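Local coordinates for Non-structural protein NS2 (Bluetongue virus, PDB 1UTY), which binds single-stranded RNA as a non-structural protein of the virus, the chain here being its N-terminal RNA-binding domain, at residues Thr9-Val14 with Gln36-Arg41; Asn50-Gly55 with Val108-Val113; Gly64-Gln69 with Leu77-His82. All blocks are in the same frame, centred on the assembly; numbering follows the deposited sequence.

Contact 1 (Thr9-Val14 with Gln36-Arg41); sequences TKNIFV and QIKIGR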
ATOM      1  N   THR A   9      -4.813 -17.277  10.613  1.00 28.74           N
ATOM      2  CA  THR A   9      -5.479 -17.563   9.348  1.00 27.85           C
ATOM      3  C   THR A   9      -6.068 -16.292   8.725  1.00 27.53           C
ATOM      4  O   THR A   9      -6.734 -15.520   9.414  1.00 27.59           O
ATOM      5  CB  THR A   9      -6.625 -18.594   9.637  1.00 27.95           C
ATOM      6  OG1 THR A   9      -6.058 -19.822  10.107  1.00 27.82           O
ATOM      7  CG2 THR A   9      -7.385 -19.007   8.380  1.00 26.76           C
ATOM      8  N   LYS A  10      -5.853 -16.085   7.427  1.00 26.63           N
ATOM      9  CA  LYS A  10      -6.519 -14.990   6.720  1.00 26.16           C
ATOM     10  C   LYS A  10      -7.498 -15.501   5.658  1.00 25.66           C
ATOM     11  O   LYS A  10      -7.196 -16.453   4.920  1.00 25.34           O
ATOM     12  CB  LYS A  10      -5.506 -14.031   6.081  1.00 26.45           C
ATOM     13  CG  LYS A  10      -4.507 -13.357   7.055  1.00 27.69           C
ATOM     14  CD  LYS A  10      -5.175 -12.375   8.032  1.00 29.09           C
ATOM     15  CE  LYS A  10      -4.395 -12.282   9.357  1.00 31.57           C
ATOM     16  NZ  LYS A  10      -5.259 -12.314  10.592  1.00 31.80           N
ATOM     17  N   ASN A  11      -8.657 -14.843   5.582  1.00 24.70           N
ATOM     18  CA  ASN A  11      -9.697 -15.164   4.610  1.00 23.68           C
ATOM     19  C   ASN A  11      -9.960 -14.040   3.635  1.00 22.70           C
ATOM     20  O   ASN A  11     -10.459 -12.986   4.010  1.00 22.55           O
ATOM     21  CB  ASN A  11     -10.995 -15.517   5.328  1.00 24.20           C
ATOM     22  CG  ASN A  11     -10.959 -16.884   5.913  1.00 25.43           C
ATOM     23  OD1 ASN A  11     -11.158 -17.867   5.201  1.00 29.55           O
ATOM     24  ND2 ASN A  11     -10.650 -16.976   7.203  1.00 24.53           N
ATOM     25  N   ILE A  12      -9.626 -14.286   2.379  1.00 21.51           N
ATOM     26  CA  ILE A  12      -9.770 -13.303   1.333  1.00 20.98           C
ATOM     27  C   ILE A  12     -10.895 -13.779   0.421  1.00 20.63           C
ATOM     28  O   ILE A  12     -10.902 -14.921  -0.033  1.00 20.56           O
ATOM     29  CB  ILE A  12      -8.408 -13.107   0.577  1.00 21.20           C
ATOM     30  CG1 ILE A  12      -7.336 -12.603   1.546  1.00 21.01           C
ATOM     31  CG2 ILE A  12      -8.512 -12.082  -0.556  1.00 20.23           C
ATOM     32  CD1 ILE A  12      -6.431 -13.692   2.058  1.00 24.50           C
ATOM     33  N   PHE A  13     -11.860 -12.895   0.214  1.00 19.68           N
ATOM     34  CA  PHE A  13     -13.009 -13.155  -0.616  1.00 19.52           C
ATOM     35  C   PHE A  13     -12.881 -12.253  -1.822  1.00 19.73           C
ATOM     36  O   PHE A  13     -13.111 -11.049  -1.735  1.00 19.65           O
ATOM     37  CB  PHE A  13     -14.294 -12.884   0.177  1.00 19.35           C
ATOM     38  CG  PHE A  13     -14.425 -13.750   1.417  1.00 18.54           C
ATOM     39  CD1 PHE A  13     -15.033 -15.000   1.342  1.00 16.31           C
ATOM     40  CD2 PHE A  13     -13.892 -13.325   2.639  1.00 16.42           C
ATOM     41  CE1 PHE A  13     -15.135 -15.825   2.478  1.00 18.38           C
ATOM     42  CE2 PHE A  13     -13.985 -14.120   3.784  1.00 18.49           C
ATOM     43  CZ  PHE A  13     -14.606 -15.392   3.707  1.00 17.90           C
ATOM     44  N   VAL A  14     -12.448 -12.831  -2.935  1.00 20.02           N
ATOM     45  CA  VAL A  14     -12.247 -12.060  -4.152  1.00 20.23           C
ATOM     46  C   VAL A  14     -13.591 -11.853  -4.810  1.00 20.85           C
ATOM     47  O   VAL A  14     -14.334 -12.813  -5.037  1.00 21.57           O
ATOM     48  CB  VAL A  14     -11.241 -12.722  -5.122  1.00 20.14           C
ATOM     49  CG1 VAL A  14     -10.979 -11.823  -6.312  1.00 18.38           C
ATOM     50  CG2 VAL A  14      -9.909 -13.017  -4.395  1.00 19.42           C
ATOM     51  N   GLN A  36     -13.499 -17.500  -2.290  1.00 21.69           N
ATOM     52  CA  GLN A  36     -12.753 -17.481  -1.035  1.00 21.89           C
ATOM     53  C   GLN A  36     -11.334 -18.051  -1.184  1.00 22.20           C
ATOM     54  O   GLN A  36     -11.149 -19.180  -1.686  1.00 22.04           O
ATOM     55  CB  GLN A  36     -13.497 -18.234   0.066  1.00 21.50           C
ATOM     56  CG  GLN A  36     -12.734 -18.316   1.385  1.00 22.88           C
ATOM     57  CD  GLN A  36     -13.442 -19.197   2.434  1.00 24.61           C
ATOM     58  OE1 GLN A  36     -14.262 -20.045   2.086  1.00 26.68           O
ATOM     59  NE2 GLN A  36     -13.109 -19.006   3.700  1.00 21.40           N
ATOM     60  N   ILE A  37     -10.345 -17.262  -0.739  1.00 21.89           N
ATOM     61  CA  ILE A  37      -8.980 -17.740  -0.547  1.00 21.38           C
ATOM     62  C   ILE A  37      -8.632 -17.733   0.937  1.00 21.54           C
ATOM     63  O   ILE A  37      -8.612 -16.690   1.573  1.00 21.18           O
ATOM     64  CB  ILE A  37      -7.968 -16.883  -1.341  1.00 21.70           C
ATOM     65  CG1 ILE A  37      -8.406 -16.810  -2.808  1.00 20.58           C
ATOM     66  CG2 ILE A  37      -6.541 -17.457  -1.198  1.00 19.30           C
ATOM     67  CD1 ILE A  37      -7.610 -15.829  -3.625  1.00 20.97           C
ATOM     68  N   LYS A  38      -8.373 -18.916   1.477  1.00 22.03           N
ATOM     69  CA  LYS A  38      -8.018 -19.073   2.876  1.00 22.41           C
ATOM     70  C   LYS A  38      -6.538 -19.406   2.983  1.00 22.83           C
ATOM     71  O   LYS A  38      -6.072 -20.372   2.380  1.00 22.47           O
ATOM     72  CB  LYS A  38      -8.846 -20.171   3.525  1.00 22.22           C
ATOM     73  CG  LYS A  38      -8.581 -20.342   5.019  1.00 22.31           C
ATOM     74  CD  LYS A  38      -9.753 -21.040   5.715  1.00 22.64           C
ATOM     75  CE  LYS A  38      -9.643 -22.554   5.614  1.00 23.60           C
ATOM     76  NZ  LYS A  38     -10.844 -23.258   6.207  1.00 23.10           N
ATOM     77  N   ILE A  39      -5.808 -18.587   3.742  1.00 23.38           N
ATOM     78  CA  ILE A  39      -4.374 -18.804   3.959  1.00 24.30           C
ATOM     79  C   ILE A  39      -4.160 -19.160   5.416  1.00 23.84           C
ATOM     80  O   ILE A  39      -4.741 -18.526   6.289  1.00 25.09           O
ATOM     81  CB  ILE A  39      -3.562 -17.537   3.591  1.00 24.61           C
ATOM     82  CG1 ILE A  39      -3.738 -17.188   2.122  1.00 24.99           C
ATOM     83  CG2 ILE A  39      -2.074 -17.747   3.863  1.00 26.59           C
ATOM     84  CD1 ILE A  39      -3.346 -15.760   1.817  1.00 28.44           C
ATOM     85  N   GLY A  40      -3.364 -20.190   5.682  1.00 23.54           N
ATOM     86  CA  GLY A  40      -3.059 -20.575   7.051  1.00 22.33           C
ATOM     87  C   GLY A  40      -2.777 -22.050   7.218  1.00 21.84           C
ATOM     88  O   GLY A  40      -2.368 -22.715   6.282  1.00 22.01           O
ATOM     89  N   ARG A  41      -2.995 -22.550   8.429  1.00 21.09           N
ATOM     90  CA  ARG A  41      -2.819 -23.959   8.757  1.00 20.98           C
ATOM     91  C   ARG A  41      -3.588 -24.830   7.763  1.00 19.96           C
ATOM     92  O   ARG A  41      -3.085 -25.849   7.296  1.00 19.58           O
ATOM     93  CB  ARG A  41      -3.327 -24.223  10.188  1.00 21.10           C
ATOM     94  CG  ARG A  41      -3.003 -25.596  10.762  1.00 22.17           C
ATOM     95  CD  ARG A  41      -3.457 -25.772  12.214  1.00 23.72           C
ATOM     96  NE  ARG A  41      -3.968 -27.112  12.500  1.00 25.03           N
ATOM     97  CZ  ARG A  41      -3.594 -27.854  13.545  1.00 26.42           C
ATOM     98  NH1 ARG A  41      -2.692 -27.402  14.411  1.00 26.43           N
ATOM     99  NH2 ARG A  41      -4.115 -29.061  13.730  1.00 26.50           N
TER

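Contact 2 (Asn50-Gly55 with Val108-Val113); sequences NPEPKG and VQYNGV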
ATOM      1  N   ASN A  50     -20.903 -15.429   0.430  1.00 21.20           N
ATOM      2  CA  ASN A  50     -20.658 -14.256   1.263  1.00 21.41           C
ATOM      3  C   ASN A  50     -19.336 -14.290   2.042  1.00 21.43           C
ATOM      4  O   ASN A  50     -18.813 -15.362   2.346  1.00 22.06           O
ATOM      5  CB  ASN A  50     -21.867 -13.980   2.190  1.00 21.13           C
ATOM      6  CG  ASN A  50     -22.015 -15.007   3.293  1.00 20.80           C
ATOM      7  OD1 ASN A  50     -22.712 -16.006   3.131  1.00 21.76           O
ATOM      8  ND2 ASN A  50     -21.355 -14.769   4.419  1.00 19.02           N
ATOM      9  N   PRO A  51     -18.794 -13.116   2.351  1.00 21.28           N
ATOM     10  CA  PRO A  51     -17.610 -13.032   3.214  1.00 21.50           C
ATOM     11  C   PRO A  51     -17.946 -13.378   4.669  1.00 21.42           C
ATOM     12  O   PRO A  51     -19.062 -13.172   5.121  1.00 21.11           O
ATOM     13  CB  PRO A  51     -17.190 -11.565   3.101  1.00 21.16           C
ATOM     14  CG  PRO A  51     -18.416 -10.847   2.729  1.00 20.79           C
ATOM     15  CD  PRO A  51     -19.269 -11.787   1.923  1.00 21.03           C
ATOM     16  N   GLU A  52     -16.961 -13.901   5.379  1.00 21.85           N
ATOM     17  CA  GLU A  52     -17.109 -14.305   6.767  1.00 22.23           C
ATOM     18  C   GLU A  52     -16.588 -13.182   7.653  1.00 21.88           C
ATOM     19  O   GLU A  52     -15.860 -12.314   7.170  1.00 21.40           O
ATOM     20  CB  GLU A  52     -16.294 -15.565   7.014  1.00 22.56           C
ATOM     21  CG  GLU A  52     -16.727 -16.765   6.188  1.00 25.35           C
ATOM     22  CD  GLU A  52     -15.877 -17.996   6.464  1.00 29.69           C
ATOM     23  OE1 GLU A  52     -14.692 -17.840   6.870  1.00 31.45           O
ATOM     24  OE2 GLU A  52     -16.397 -19.119   6.269  1.00 31.54           O
ATOM     25  N   PRO A  53     -16.961 -13.187   8.937  1.00 21.84           N
ATOM     26  CA  PRO A  53     -16.466 -12.193   9.896  1.00 21.78           C
ATOM     27  C   PRO A  53     -14.945 -12.101   9.911  1.00 22.02           C
ATOM     28  O   PRO A  53     -14.262 -13.103   9.725  1.00 22.18           O
ATOM     29  CB  PRO A  53     -16.975 -12.719  11.235  1.00 21.54           C
ATOM     30  CG  PRO A  53     -18.199 -13.457  10.878  1.00 21.80           C
ATOM     31  CD  PRO A  53     -17.920 -14.119   9.558  1.00 21.66           C
ATOM     32  N   LYS A  54     -14.424 -10.899  10.119  1.00 22.43           N
ATOM     33  CA  LYS A  54     -12.981 -10.663  10.110  1.00 22.73           C
ATOM     34  C   LYS A  54     -12.340 -10.942   8.737  1.00 22.70           C
ATOM     35  O   LYS A  54     -11.126 -10.925   8.599  1.00 23.06           O
ATOM     36  CB  LYS A  54     -12.294 -11.463  11.235  1.00 23.12           C
ATOM     37  N   GLY A  55     -13.166 -11.185   7.721  1.00 22.48           N
ATOM     38  CA  GLY A  55     -12.684 -11.410   6.369  1.00 22.10           C
ATOM     39  C   GLY A  55     -12.405 -10.151   5.550  1.00 21.96           C
ATOM     40  O   GLY A  55     -12.885  -9.043   5.871  1.00 22.09           O
ATOM     41  N   VAL A 108     -23.652 -10.671   8.365  1.00 25.38           N
ATOM     42  CA  VAL A 108     -23.364 -11.743   7.416  1.00 26.13           C
ATOM     43  C   VAL A 108     -23.690 -13.133   7.973  1.00 27.13           C
ATOM     44  O   VAL A 108     -23.711 -13.345   9.199  1.00 27.15           O
ATOM     45  CB  VAL A 108     -21.874 -11.742   6.945  1.00 25.80           C
ATOM     46  CG1 VAL A 108     -21.595 -10.589   5.981  1.00 25.09           C
ATOM     47  CG2 VAL A 108     -20.916 -11.726   8.132  1.00 25.50           C
ATOM     48  N   GLN A 109     -23.935 -14.062   7.049  1.00 28.12           N
ATOM     49  CA  GLN A 109     -24.058 -15.490   7.339  1.00 29.00           C
ATOM     50  C   GLN A 109     -22.717 -16.080   7.783  1.00 29.41           C
ATOM     51  O   GLN A 109     -21.732 -16.039   7.030  1.00 29.24           O
ATOM     52  CB  GLN A 109     -24.545 -16.246   6.097  1.00 28.89           C
ATOM     53  CG  GLN A 109     -26.053 -16.282   5.933  1.00 29.91           C
ATOM     54  CD  GLN A 109     -26.586 -17.641   5.465  1.00 30.33           C
ATOM     55  OE1 GLN A 109     -25.841 -18.619   5.368  1.00 31.89           O
ATOM     56  NE2 GLN A 109     -27.871 -17.694   5.174  1.00 29.12           N
ATOM     57  N   TYR A 110     -22.695 -16.602   9.011  1.00 30.02           N
ATOM     58  CA  TYR A 110     -21.579 -17.393   9.536  1.00 30.55           C
ATOM     59  C   TYR A 110     -22.118 -18.712  10.081  1.00 31.06           C
ATOM     60  O   TYR A 110     -22.998 -18.718  10.956  1.00 31.05           O
ATOM     61  CB  TYR A 110     -20.833 -16.641  10.638  1.00 30.53           C
ATOM     62  CG  TYR A 110     -19.441 -17.172  10.926  1.00 31.07           C
ATOM     63  CD1 TYR A 110     -18.587 -17.566   9.884  1.00 30.66           C
ATOM     64  CD2 TYR A 110     -18.972 -17.271  12.238  1.00 31.08           C
ATOM     65  CE1 TYR A 110     -17.311 -18.046  10.146  1.00 31.27           C
ATOM     66  CE2 TYR A 110     -17.687 -17.748  12.509  1.00 31.20           C
ATOM     67  CZ  TYR A 110     -16.866 -18.135  11.461  1.00 31.92           C
ATOM     68  OH  TYR A 110     -15.597 -18.614  11.719  1.00 33.08           O
ATOM     69  N   ASN A 111     -21.586 -19.820   9.560  1.00 31.59           N
ATOM     70  CA  ASN A 111     -22.111 -21.166   9.829  1.00 32.20           C
ATOM     71  C   ASN A 111     -23.616 -21.233   9.592  1.00 32.11           C
ATOM     72  O   ASN A 111     -24.362 -21.746  10.422  1.00 32.66           O
ATOM     73  CB  ASN A 111     -21.761 -21.646  11.251  1.00 32.35           C
ATOM     74  CG  ASN A 111     -20.320 -21.344  11.639  1.00 33.31           C
ATOM     75  OD1 ASN A 111     -19.374 -21.611  10.875  1.00 33.32           O
ATOM     76  ND2 ASN A 111     -20.142 -20.785  12.838  1.00 33.12           N
ATOM     77  N   GLY A 112     -24.051 -20.682   8.463  1.00 32.16           N
ATOM     78  CA  GLY A 112     -25.462 -20.603   8.120  1.00 31.88           C
ATOM     79  C   GLY A 112     -26.328 -19.771   9.053  1.00 31.65           C
ATOM     80  O   GLY A 112     -27.528 -20.015   9.129  1.00 31.88           O
ATOM     81  N   VAL A 113     -25.740 -18.804   9.767  1.00 31.52           N
ATOM     82  CA  VAL A 113     -26.498 -17.950  10.707  1.00 31.21           C
ATOM     83  C   VAL A 113     -26.080 -16.473  10.612  1.00 30.99           C
ATOM     84  O   VAL A 113     -24.895 -16.165  10.384  1.00 30.81           O
ATOM     85  CB  VAL A 113     -26.397 -18.426  12.204  1.00 31.38           C
ATOM     86  CG1 VAL A 113     -27.626 -17.994  12.998  1.00 31.36           C
ATOM     87  CG2 VAL A 113     -26.204 -19.944  12.325  1.00 31.26           C
TER

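Contact 3 (Gly64-Gln69 with Leu77-His82); sequences GAYRIQ and LMLTPH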
ATOM      1  N   GLY A  64      -3.824  -9.072 -11.762  1.00 20.37           N
ATOM      2  CA  GLY A  64      -2.945  -8.116 -11.127  1.00 19.90           C
ATOM      3  C   GLY A  64      -2.279  -8.633  -9.868  1.00 20.27           C
ATOM      4  O   GLY A  64      -2.662  -9.674  -9.311  1.00 20.65           O
ATOM      5  N   ALA A  65      -1.248  -7.909  -9.451  1.00 20.03           N
ATOM      6  CA  ALA A  65      -0.607  -8.104  -8.169  1.00 19.88           C
ATOM      7  C   ALA A  65      -1.284  -7.190  -7.152  1.00 20.12           C
ATOM      8  O   ALA A  65      -1.319  -5.980  -7.337  1.00 19.76           O
ATOM      9  CB  ALA A  65       0.857  -7.762  -8.275  1.00 19.86           C
ATOM     10  N   TYR A  66      -1.830  -7.778  -6.087  1.00 20.55           N
ATOM     11  CA  TYR A  66      -2.551  -7.027  -5.062  1.00 20.56           C
ATOM     12  C   TYR A  66      -1.986  -7.315  -3.667  1.00 20.97           C
ATOM     13  O   TYR A  66      -1.858  -8.466  -3.259  1.00 20.61           O
ATOM     14  CB  TYR A  66      -4.038  -7.368  -5.095  1.00 20.20           C
ATOM     15  CG  TYR A  66      -4.703  -7.156  -6.436  1.00 20.02           C
ATOM     16  CD1 TYR A  66      -5.170  -5.905  -6.798  1.00 20.45           C
ATOM     17  CD2 TYR A  66      -4.880  -8.212  -7.338  1.00 20.02           C
ATOM     18  CE1 TYR A  66      -5.784  -5.696  -8.010  1.00 21.65           C
ATOM     19  CE2 TYR A  66      -5.508  -8.018  -8.554  1.00 19.18           C
ATOM     20  CZ  TYR A  66      -5.955  -6.748  -8.878  1.00 20.28           C
ATOM     21  OH  TYR A  66      -6.574  -6.491 -10.067  1.00 20.80           O
ATOM     22  N   ARG A  67      -1.645  -6.254  -2.951  1.00 21.38           N
ATOM     23  CA  ARG A  67      -1.133  -6.375  -1.594  1.00 22.34           C
ATOM     24  C   ARG A  67      -2.088  -5.698  -0.632  1.00 22.27           C
ATOM     25  O   ARG A  67      -2.208  -4.476  -0.631  1.00 22.64           O
ATOM     26  CB  ARG A  67       0.255  -5.746  -1.495  1.00 22.41           C
ATOM     27  CG  ARG A  67       0.891  -5.787  -0.112  1.00 24.32           C
ATOM     28  CD  ARG A  67       2.403  -5.567  -0.146  1.00 27.49           C
ATOM     29  NE  ARG A  67       3.134  -6.840  -0.218  1.00 29.56           N
ATOM     30  CZ  ARG A  67       4.418  -6.972  -0.581  1.00 31.08           C
ATOM     31  NH1 ARG A  67       5.148  -5.904  -0.945  1.00 29.11           N
ATOM     32  NH2 ARG A  67       4.979  -8.181  -0.576  1.00 29.06           N
ATOM     33  N   ILE A  68      -2.781  -6.487   0.181  1.00 22.14           N
ATOM     34  CA  ILE A  68      -3.663  -5.900   1.176  1.00 22.11           C
ATOM     35  C   ILE A  68      -2.849  -5.436   2.370  1.00 22.51           C
ATOM     36  O   ILE A  68      -2.116  -6.220   2.949  1.00 21.78           O
ATOM     37  CB  ILE A  68      -4.756  -6.885   1.610  1.00 22.04           C
ATOM     38  CG1 ILE A  68      -5.691  -7.192   0.438  1.00 22.11           C
ATOM     39  CG2 ILE A  68      -5.535  -6.317   2.800  1.00 21.31           C
ATOM     40  CD1 ILE A  68      -6.439  -8.523   0.564  1.00 22.57           C
ATOM     41  N   GLN A  69      -2.981  -4.158   2.731  1.00 23.60           N
ATOM     42  CA  GLN A  69      -2.210  -3.623   3.855  1.00 24.76           C
ATOM     43  C   GLN A  69      -3.033  -3.211   5.066  1.00 25.06           C
ATOM     44  O   GLN A  69      -3.682  -2.153   5.112  1.00 24.98           O
ATOM     45  CB  GLN A  69      -1.253  -2.527   3.409  1.00 25.08           C
ATOM     46  CG  GLN A  69       0.178  -2.999   3.460  0.65 26.74           C
ATOM     47  CD  GLN A  69       0.876  -2.855   2.139  0.65 28.39           C
ATOM     48  OE1 GLN A  69       0.227  -2.651   1.116  0.65 30.42           O
ATOM     49  NE2 GLN A  69       2.207  -2.945   2.150  0.65 28.85           N
ATOM     50  N   LEU A  77      -1.082 -11.091  -3.079  1.00 22.02           N
ATOM     51  CA  LEU A  77      -1.794 -12.003  -3.960  1.00 22.11           C
ATOM     52  C   LEU A  77      -1.481 -11.743  -5.428  1.00 22.22           C
ATOM     53  O   LEU A  77      -1.511 -10.592  -5.901  1.00 22.32           O
ATOM     54  CB  LEU A  77      -3.299 -11.908  -3.739  1.00 21.79           C
ATOM     55  CG  LEU A  77      -3.846 -12.106  -2.333  1.00 22.19           C
ATOM     56  CD1 LEU A  77      -4.151 -10.728  -1.691  1.00 21.34           C
ATOM     57  CD2 LEU A  77      -5.088 -12.985  -2.388  1.00 19.11           C
ATOM     58  N   MET A  78      -1.171 -12.823  -6.132  1.00 21.88           N
ATOM     59  CA  MET A  78      -1.113 -12.800  -7.584  1.00 22.05           C
ATOM     60  C   MET A  78      -2.386 -13.416  -8.141  1.00 22.07           C
ATOM     61  O   MET A  78      -2.623 -14.619  -7.994  1.00 21.93           O
ATOM     62  CB  MET A  78       0.102 -13.573  -8.083  1.00 22.26           C
ATOM     63  CG  MET A  78       1.434 -12.969  -7.706  1.00 22.02           C
ATOM     64  SD  MET A  78       1.621 -11.267  -8.286  1.00 23.26           S
ATOM     65  CE  MET A  78       3.291 -11.024  -7.846  1.00 20.37           C
ATOM     66  N   LEU A  79      -3.223 -12.592  -8.761  1.00 22.24           N
ATOM     67  CA  LEU A  79      -4.443 -13.105  -9.391  1.00 22.35           C
ATOM     68  C   LEU A  79      -4.285 -13.041 -10.884  1.00 22.66           C
ATOM     69  O   LEU A  79      -4.236 -11.940 -11.455  1.00 23.54           O
ATOM     70  CB  LEU A  79      -5.683 -12.314  -8.944  1.00 21.74           C
ATOM     71  CG  LEU A  79      -5.844 -12.111  -7.432  1.00 22.01           C
ATOM     72  CD1 LEU A  79      -7.088 -11.278  -7.140  1.00 20.39           C
ATOM     73  CD2 LEU A  79      -5.863 -13.476  -6.651  1.00 20.60           C
ATOM     74  N   THR A  80      -4.173 -14.200 -11.524  1.00 22.55           N
ATOM     75  CA  THR A  80      -4.054 -14.220 -12.970  1.00 23.21           C
ATOM     76  C   THR A  80      -5.308 -14.813 -13.573  1.00 23.85           C
ATOM     77  O   THR A  80      -6.184 -15.261 -12.826  1.00 24.63           O
ATOM     78  CB  THR A  80      -2.778 -14.984 -13.450  1.00 22.95           C
ATOM     79  OG1 THR A  80      -2.952 -16.386 -13.251  1.00 22.67           O
ATOM     80  CG2 THR A  80      -1.558 -14.611 -12.600  1.00 22.80           C
ATOM     81  N   PRO A  81      -5.403 -14.813 -14.911  1.00 24.09           N
ATOM     82  CA  PRO A  81      -6.489 -15.521 -15.597  1.00 24.26           C
ATOM     83  C   PRO A  81      -6.363 -17.024 -15.390  1.00 24.78           C
ATOM     84  O   PRO A  81      -7.356 -17.739 -15.499  1.00 24.64           O
ATOM     85  CB  PRO A  81      -6.270 -15.181 -17.087  1.00 24.28           C
ATOM     86  CG  PRO A  81      -5.305 -14.044 -17.122  1.00 24.26           C
ATOM     87  CD  PRO A  81      -4.491 -14.146 -15.862  1.00 23.77           C
ATOM     88  N   HIS A  82      -5.160 -17.504 -15.085  1.00 25.50           N
ATOM     89  CA  HIS A  82      -4.942 -18.951 -15.004  1.00 26.21           C
ATOM     90  C   HIS A  82      -4.462 -19.454 -13.643  1.00 25.66           C
ATOM     91  O   HIS A  82      -4.075 -20.599 -13.528  1.00 26.26           O
ATOM     92  CB  HIS A  82      -3.952 -19.389 -16.090  1.00 27.20           C
ATOM     93  CG  HIS A  82      -4.397 -19.056 -17.482  1.00 29.85           C
ATOM     94  ND1 HIS A  82      -5.569 -19.544 -18.025  1.00 32.87           N
ATOM     95  CD2 HIS A  82      -3.835 -18.273 -18.433  1.00 31.24           C
ATOM     96  CE1 HIS A  82      -5.704 -19.081 -19.256  1.00 34.33           C
ATOM     97  NE2 HIS A  82      -4.665 -18.307 -19.527  1.00 33.63           N
TER

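Contact 1 (Thr9-Val14 with Gln36-Arg41)
Strands 10-14 and 36-39 run antiparallel, their axes 4.5 Å apart at the closest approach and 162° between their directions. Lys10-Ile39 and Ile12-Ile37 are hydrogen-bonded pairs, each joined by two backbone bonds; Asn11-Lys38 and Phe13-Gln36 are the non-hydrogen-bonded pairs, where CA-H groups lean on the carbonyls instead. The bond from Ile37 N to Ile12 O measures 2.5 Å and is nearly straight. On the face carrying Asn11, Phe13, Gln36 and Lys38, the Gln36 side chain is fully extended, with CG anti to the backbone N, and runs alongside the Phe13 ring, its amide plane only 19° from the ring plane. Gln36 CG comes 3.6 Å from Phe13 CE1. The same extension carries Gln36 NE2 to Asn11 OD1, a 2.7 Å hydrogen bond bent to 142° at the hydrogen; the oxygen lies in the Gln36 amide plane, but the nitrogen stands above the carbonyl plane of Asn11. This diagonal bond ties the two amides together, and Lys38 CD packs on the same oxygen, 3.5 Å from Asn11 OD1. Both strands belong to the large mixed sheet of the domain: 10-15 lies between 34-39 and 56-59, and Asn11 and Phe13 bond through their backbones to Tyr56 on its other edge. The other face is mostly aliphatic, with Ile12, Ile37 and Ile39, and the Lys10 side chain leading away at its edge. Ile12 CD1 meets Ile39 CD1 at 3.7 Å, and Val14 CG2 reaches Ile37 CD1 at the same distance, the branches crossing obliquely. Leu77, Ile75 and Val84 cover this face from strands 73-79 and 84-87. Past the last bridge, Thr9 lays CG2 against Lys38 CG, 3.8 Å away, beside Gly40 with its positive phi.

Contact 2 (Asn50-Gly55 with Val108-Val113)
Asn50 ND2 makes two hydrogen bonds, one to Gln109 O across the contact and one back to Pro51 O in its own loop. The Gln109 bond, 2.9 Å long and 157° at the hydrogen, lies in the carbonyl plane and uses a lone pair; the Pro51 bond has the same length, but its donor sits well above the carbonyl plane. Both acceptors lie close to the plane of the Asn50 amide, so the two gripping oxygens together hold that amide against rotation. Its CG takes the crowded position between the backbone N and the carbonyl carbon, which swings the amide toward strand 97-110 and brings OD1 to 3.5 Å from Gln109 CB. Val108 CB lies 3.6 Å from Pro51 O. Farther along, the Tyr110 ring receives Pro53 on one face: Pro53 CD stands 3.9 Å from the ring centroid, 27° off the normal, a CH-pi contact offset toward the rim. Glu52 comes to the ring edge, its CD 4.0 Å from Tyr110 CE1 and its carboxylate turned 79° from the ring plane. A type II turn from Glu52 to Gly55 then carries the chain into strand 56-59. Val147 and Gly146 of the second subunit pack on Pro51, Asn50 and Val108, so the loop also forms part of the dimer contact. With a single hydrogen bond joining the two segments, and proline and tyrosine carbon providing much of the remaining touch, the loop is fastened to residues 108-110 by a side-chain anchor and ring packing rather than by continued sheet pairing.

Contact 3 (Gly64-Gln69 with Leu77-His82)
Four backbone hydrogen bonds join strand 64-69 to strand 77-79 in antiparallel register, two at the pair Gly64-Leu79 and two at Tyr66-Leu77, with Ala65 and Met78 forming the non-hydrogen-bonded pair between them. The bond from Tyr66 N to Leu77 O is the straightest, 2.8 Å and 176° at the hydrogen. Packing is densest on the face bearing Tyr66, Leu77 and Leu79. There the Tyr66 ring crosses Leu79 at about a right angle, with Leu79 CD1 3.8 Å from Tyr66 CD2, while Leu77 CD1 meets Ile68 CD1, 3.9 Å away. The phenol oxygen is satisfied within the chain, as Tyr66 OH bonds to Gly62 O. On the opposite face Met78 bends at chi2 (-57°) and lays its sulphur against the methyl of Ala65, SD to CB 3.6 Å. Arg67, partly exposed, points away from strand 77-79 and stands apart from this packing, yet it is anchored by a salt bridge to Glu92 and a hydrogen bond to Ser76. The looser part is the far end of the second segment, where the chain turns: Thr80 OG1 accepts from His82 N, an ST turn, and Pro81 and His82 are exposed to solvent. The two strands form a beta hairpin within the large mixed sheet. Strand 97-110 continues it beside 64-70, where Ala65 and Arg67 bond through their backbones to Glu97, and strand 84-87 follows beside 73-79; Leu77 also packs on Leu58 of strand 56-59.

All three contacts draw on one mixed sheet. Contact 3 is the most central, its touching residues all buried; contact 1 is partly buried, and contact 2 lies farthest out, its centre about 20 Å from the centre of the chain, against the second subunit. Contacts 1 and 3 are strand pairs held by backbone hydrogen bonds and aliphatic packing, contact 1 adding an amide-amide bond on its more exposed face; they meet where Leu77 and Leu79 pack on Ile12, Val14 and Ile37. Contact 2, a loop on a strand, depends on one side-chain-to-backbone bond and proline-tyrosine packing. The mixed face of contact 1, with Phe13 and Gln36, meets contact 2, which does not touch contact 3.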